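Long-range contacts in bradyzoite surface antigen BSR4 (Toxoplasma gondii, PDB 2JKS), which is a zinc-binding surface antigen of the bradyzoite stage, of the SAG1-related superfamily, and probably takes part in host attachment or immune recognition: residues F233-F237 / P265-F271; Y217-K223 / Q270-G274. All blocks are in the same frame, centred on the assembly; numbering follows the deposited sequence.

Interaction 1 (F233-F237 / P265-F271); sequences FVEIF and PEADQQF. With ZN (zinc ion), chain C.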
# COMPACT_ATOMS: atom_id res chain seq x y z
N PHE A 233 -26.01 17.49 4.31
CA PHE A 233 -26.53 16.85 3.10
C PHE A 233 -27.95 17.31 2.73
O PHE A 233 -28.22 17.44 1.55
CB PHE A 233 -26.54 15.34 3.22
CG PHE A 233 -25.26 14.68 2.76
CD1 PHE A 233 -24.88 14.70 1.40
CD2 PHE A 233 -24.42 14.05 3.69
CE1 PHE A 233 -23.67 14.09 0.99
CE2 PHE A 233 -23.21 13.44 3.29
CZ PHE A 233 -22.84 13.44 1.94
N VAL A 234 -28.82 17.52 3.72
CA VAL A 234 -30.19 18.05 3.42
C VAL A 234 -30.17 19.32 2.59
O VAL A 234 -31.16 19.60 1.91
CB VAL A 234 -31.09 18.42 4.66
CG1 VAL A 234 -31.71 17.19 5.30
CG2 VAL A 234 -30.38 19.40 5.66
N GLU A 235 -29.10 20.10 2.65
CA GLU A 235 -29.04 21.37 1.91
C GLU A 235 -29.00 21.18 0.39
O GLU A 235 -29.33 22.11 -0.36
CB GLU A 235 -27.88 22.27 2.35
CG GLU A 235 -28.10 23.01 3.67
CD GLU A 235 -29.33 23.91 3.60
OE1 GLU A 235 -29.35 24.84 2.73
OE2 GLU A 235 -30.28 23.67 4.39
N ILE A 236 -28.57 19.99 -0.05
CA ILE A 236 -28.48 19.65 -1.48
C ILE A 236 -29.45 18.53 -1.87
O ILE A 236 -29.86 18.45 -3.03
CB ILE A 236 -27.02 19.37 -1.94
CG1 ILE A 236 -26.40 18.11 -1.26
CG2 ILE A 236 -26.17 20.62 -1.74
CD1 ILE A 236 -25.06 17.76 -1.78
N PHE A 237 -29.81 17.68 -0.91
CA PHE A 237 -30.80 16.62 -1.08
C PHE A 237 -31.91 16.87 -0.05
O PHE A 237 -31.89 16.31 1.07
CB PHE A 237 -30.20 15.20 -0.88
CG PHE A 237 -28.92 14.95 -1.65
CD1 PHE A 237 -28.75 15.43 -2.97
CD2 PHE A 237 -27.90 14.21 -1.07
CE1 PHE A 237 -27.57 15.20 -3.68
CE2 PHE A 237 -26.72 13.96 -1.77
CZ PHE A 237 -26.57 14.47 -3.07
N PRO A 265 -31.71 15.05 -6.58
CA PRO A 265 -32.06 16.48 -6.68
C PRO A 265 -32.52 16.87 -8.10
O PRO A 265 -32.22 16.18 -9.07
CB PRO A 265 -30.73 17.18 -6.33
CG PRO A 265 -29.67 16.21 -6.81
CD PRO A 265 -30.26 14.86 -6.38
N GLU A 266 -33.22 18.00 -8.18
CA GLU A 266 -33.77 18.48 -9.44
C GLU A 266 -32.76 19.25 -10.23
O GLU A 266 -33.01 19.57 -11.37
CB GLU A 266 -34.99 19.38 -9.19
CG GLU A 266 -36.20 18.67 -8.66
CD GLU A 266 -36.68 17.62 -9.64
OE1 GLU A 266 -36.72 17.92 -10.85
OE2 GLU A 266 -36.96 16.52 -9.20
N ALA A 267 -31.59 19.53 -9.62
CA ALA A 267 -30.47 20.15 -10.29
C ALA A 267 -29.20 19.43 -9.86
O ALA A 267 -29.18 18.82 -8.79
CB ALA A 267 -30.41 21.64 -9.96
N ASP A 268 -28.17 19.52 -10.70
CA ASP A 268 -26.87 18.84 -10.47
C ASP A 268 -26.31 19.43 -9.17
O ASP A 268 -26.45 20.64 -8.93
CB ASP A 268 -25.88 19.18 -11.56
CG ASP A 268 -26.20 18.53 -12.89
OD1 ASP A 268 -27.22 17.83 -12.99
OD2 ASP A 268 -25.38 18.73 -13.79
N GLN A 269 -25.74 18.59 -8.31
CA GLN A 269 -25.09 19.04 -7.08
C GLN A 269 -23.71 18.37 -7.02
O GLN A 269 -23.44 17.40 -7.72
CB GLN A 269 -25.93 18.62 -5.85
CG GLN A 269 -27.40 19.02 -5.90
CD GLN A 269 -27.59 20.52 -5.76
OE1 GLN A 269 -26.71 21.21 -5.23
NE2 GLN A 269 -28.75 21.04 -6.22
N GLN A 270 -22.82 18.88 -6.19
CA GLN A 270 -21.50 18.22 -6.07
C GLN A 270 -21.22 18.24 -4.60
O GLN A 270 -21.64 19.17 -3.88
CB GLN A 270 -20.40 19.00 -6.75
CG GLN A 270 -20.36 18.97 -8.28
CD GLN A 270 -19.00 19.46 -8.77
OE1 GLN A 270 -18.50 20.52 -8.32
NE2 GLN A 270 -18.36 18.67 -9.68
N PHE A 271 -20.59 17.17 -4.14
CA PHE A 271 -20.18 17.10 -2.73
C PHE A 271 -18.85 16.35 -2.67
O PHE A 271 -18.48 15.66 -3.63
CB PHE A 271 -21.27 16.50 -1.82
CG PHE A 271 -21.53 15.02 -2.04
CD1 PHE A 271 -20.82 14.05 -1.30
CD2 PHE A 271 -22.47 14.59 -2.99
CE1 PHE A 271 -21.08 12.71 -1.47
CE2 PHE A 271 -22.74 13.22 -3.14
CZ PHE A 271 -22.06 12.29 -2.39
ZN ZN C . -37.00 16.54 -12.38
O HOH W 1 -36.35 14.77 -11.13
O HOH W 2 -37.80 17.96 -13.13
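An apolar contact without hydrogen bonds joins the loop after strand 230-232 to the start of strand 269-277 and the turn leading into it, in the second SRS domain. Its aromatic centre is an edge-to-face pair: the edge of Phe233 meets the face of Phe271, with centroids 5.1 Å apart, planes at 78° and Phe233 CE1 3.7 Å from Phe271 CD1. Phe237 turns the edge of its own ring to the same residue, CZ lying 4.0 Å from Phe271 CE2, and its CD1 packs 3.8 Å from Pro265 CD. In the 3-10 turn at 233-235, Phe233 O accepts from Ile236 N (3.0 Å) and Phe237 N (2.9 Å), which keeps the two phenylalanines close together. Ile236 is the most covered residue, its CD1 4.0 Å from Phe271 CB and its CG2 3.6 Å from Gln269 OE1. Val305 and Val307 of strand 301-307 also touch Phe271. Beyond Pro265 the turn is exposed, and Glu266 OE1 binds zinc (2.1 Å) with two waters and His310 of the six-histidine tail, probably an expression tag, so the site need not be natural. The loop thus packs its aromatic residues on one sheet face of the SRS β-sandwich.

Interaction 2 (Y217-K223 / Q270-G274); sequences YCVADSK and QFLVG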
# COMPACT_ATOMS: atom_id res chain seq x y z
N TYR A 217 -21.25 16.76 4.46
CA TYR A 217 -20.16 16.58 3.50
C TYR A 217 -19.19 17.73 3.59
O TYR A 217 -19.43 18.69 4.33
CB TYR A 217 -20.75 16.38 2.09
CG TYR A 217 -21.54 17.57 1.59
CD1 TYR A 217 -20.95 18.56 0.80
CD2 TYR A 217 -22.88 17.71 1.92
CE1 TYR A 217 -21.68 19.66 0.33
CE2 TYR A 217 -23.61 18.80 1.48
CZ TYR A 217 -23.00 19.77 0.67
OH TYR A 217 -23.74 20.86 0.26
N CYS A 218 -18.07 17.64 2.85
CA CYS A 218 -17.15 18.77 2.70
C CYS A 218 -17.60 19.57 1.47
O CYS A 218 -17.85 19.00 0.38
CB CYS A 218 -15.70 18.32 2.49
SG CYS A 218 -15.05 17.05 3.62
N VAL A 219 -17.76 20.88 1.63
CA VAL A 219 -17.98 21.72 0.42
C VAL A 219 -16.99 21.37 -0.70
O VAL A 219 -15.77 21.25 -0.47
CB VAL A 219 -17.97 23.23 0.75
CG1 VAL A 219 -18.36 24.04 -0.51
CG2 VAL A 219 -18.94 23.47 1.88
N ALA A 220 -17.51 21.20 -1.91
CA ALA A 220 -16.72 20.62 -2.98
C ALA A 220 -15.67 21.60 -3.53
O ALA A 220 -14.71 21.14 -4.11
CB ALA A 220 -17.62 20.06 -4.09
N ASP A 221 -15.83 22.92 -3.28
CA ASP A 221 -14.92 23.97 -3.87
C ASP A 221 -13.45 23.76 -3.55
O ASP A 221 -12.58 24.02 -4.37
CB ASP A 221 -15.26 25.41 -3.40
CG ASP A 221 -16.74 25.65 -3.15
OD1 ASP A 221 -17.59 24.91 -3.70
OD2 ASP A 221 -17.05 26.62 -2.39
N SER A 222 -13.15 23.25 -2.35
CA SER A 222 -11.75 23.00 -1.98
C SER A 222 -11.05 21.93 -2.83
O SER A 222 -9.85 21.92 -2.93
CB SER A 222 -11.65 22.58 -0.49
OG SER A 222 -11.98 21.19 -0.37
N LYS A 223 -11.84 21.01 -3.42
CA LYS A 223 -11.27 19.82 -4.12
C LYS A 223 -10.21 19.03 -3.31
O LYS A 223 -9.35 18.34 -3.86
CB LYS A 223 -10.80 20.19 -5.57
CG LYS A 223 -11.79 21.03 -6.40
CD LYS A 223 -13.15 20.39 -6.57
CE LYS A 223 -14.03 21.06 -7.71
NZ LYS A 223 -15.50 21.09 -7.32
N GLN A 270 -22.82 18.88 -6.19
CA GLN A 270 -21.50 18.22 -6.07
C GLN A 270 -21.22 18.24 -4.60
O GLN A 270 -21.64 19.17 -3.88
CB GLN A 270 -20.40 19.00 -6.75
CG GLN A 270 -20.36 18.97 -8.28
CD GLN A 270 -19.00 19.46 -8.77
OE1 GLN A 270 -18.50 20.52 -8.32
NE2 GLN A 270 -18.36 18.67 -9.68
N PHE A 271 -20.59 17.17 -4.14
CA PHE A 271 -20.18 17.10 -2.73
C PHE A 271 -18.85 16.35 -2.67
O PHE A 271 -18.48 15.66 -3.63
CB PHE A 271 -21.27 16.50 -1.82
CG PHE A 271 -21.53 15.02 -2.04
CD1 PHE A 271 -20.82 14.05 -1.30
CD2 PHE A 271 -22.47 14.59 -2.99
CE1 PHE A 271 -21.08 12.71 -1.47
CE2 PHE A 271 -22.74 13.22 -3.14
CZ PHE A 271 -22.06 12.29 -2.39
N LEU A 272 -18.14 16.51 -1.55
CA LEU A 272 -16.87 15.85 -1.38
C LEU A 272 -16.86 15.07 -0.06
O LEU A 272 -17.26 15.57 0.95
CB LEU A 272 -15.78 16.92 -1.42
CG LEU A 272 -14.29 16.70 -1.41
CD1 LEU A 272 -13.70 17.96 -1.99
CD2 LEU A 272 -13.74 16.45 -0.00
N VAL A 273 -16.39 13.83 -0.12
CA VAL A 273 -16.02 13.08 1.06
C VAL A 273 -14.70 12.35 0.73
O VAL A 273 -14.12 12.54 -0.33
CB VAL A 273 -17.08 12.02 1.42
CG1 VAL A 273 -18.38 12.67 1.87
CG2 VAL A 273 -17.34 11.12 0.19
N GLY A 274 -14.23 11.54 1.67
CA GLY A 274 -13.06 10.75 1.41
C GLY A 274 -12.50 10.08 2.64
O GLY A 274 -13.24 9.76 3.60
O HOH W 3 -20.33 21.50 -2.47
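Leu272 is the apolar centre: of all residues here it is the most covered by the opposing segment. Its CD2 lies 3.7 Å from Cys218 CB, while its CD1 reaches Lys223 CA at 3.7 Å, so the leucine fills the hollow of the turn that follows the short strand 216-218. Next to it, Tyr217 lays a ring face over Phe271 CB, with CD1 only 3.3 Å from that carbon, and Ala220 CB sits 4.0 Å from Gln270 CB. The backbones meet in a single antiparallel bridge, Cys218 with Leu272, a hydrogen-bonded pair: Cys218 N donates to Leu272 O (2.9 Å) and Leu272 N to Cys218 O (3.2 Å). Cys218 is also disulfide-bonded to Cys228, so the two-stranded hairpin 216-218/230-232 is cross-linked where it meets strand 269-277 of the disulfide-rich SRS β-sandwich. Beyond the bridge direct backbone pairing stops, and a water links the chains, accepting from Ala220 N (2.9 Å) and donating to Gln270 O (3.0 Å). Ala220 O closes the turn by accepting from Lys223 N at 3.0 Å. At the polar edge, Lys223 NZ makes a weak hydrogen bond to Gln270 OE1 (3.2 Å), whose amide NE2 is held by Thr306.

Interactions 1 and 2 lie side by side along strand 269-277, their centres about 12 Å apart, and share Gln270 and Phe271. Phe271 belongs to both: its ring packs against Phe233, Ile236 and Phe237 in interaction 1, while its CB lies against a face of the Tyr217 ring in interaction 2. The first segments also touch directly, with Phe233 CZ 3.6 Å from Tyr217 CB and Ile236 CG2 3.2 Å from Tyr217 OH, so hairpin and following loop cover the strand as one layer. Glu266 of interaction 1 binds zinc; Glu216, a known zinc ligand although no zinc is bound to it in this chain, has its side chain about 5 Å from that of Phe233.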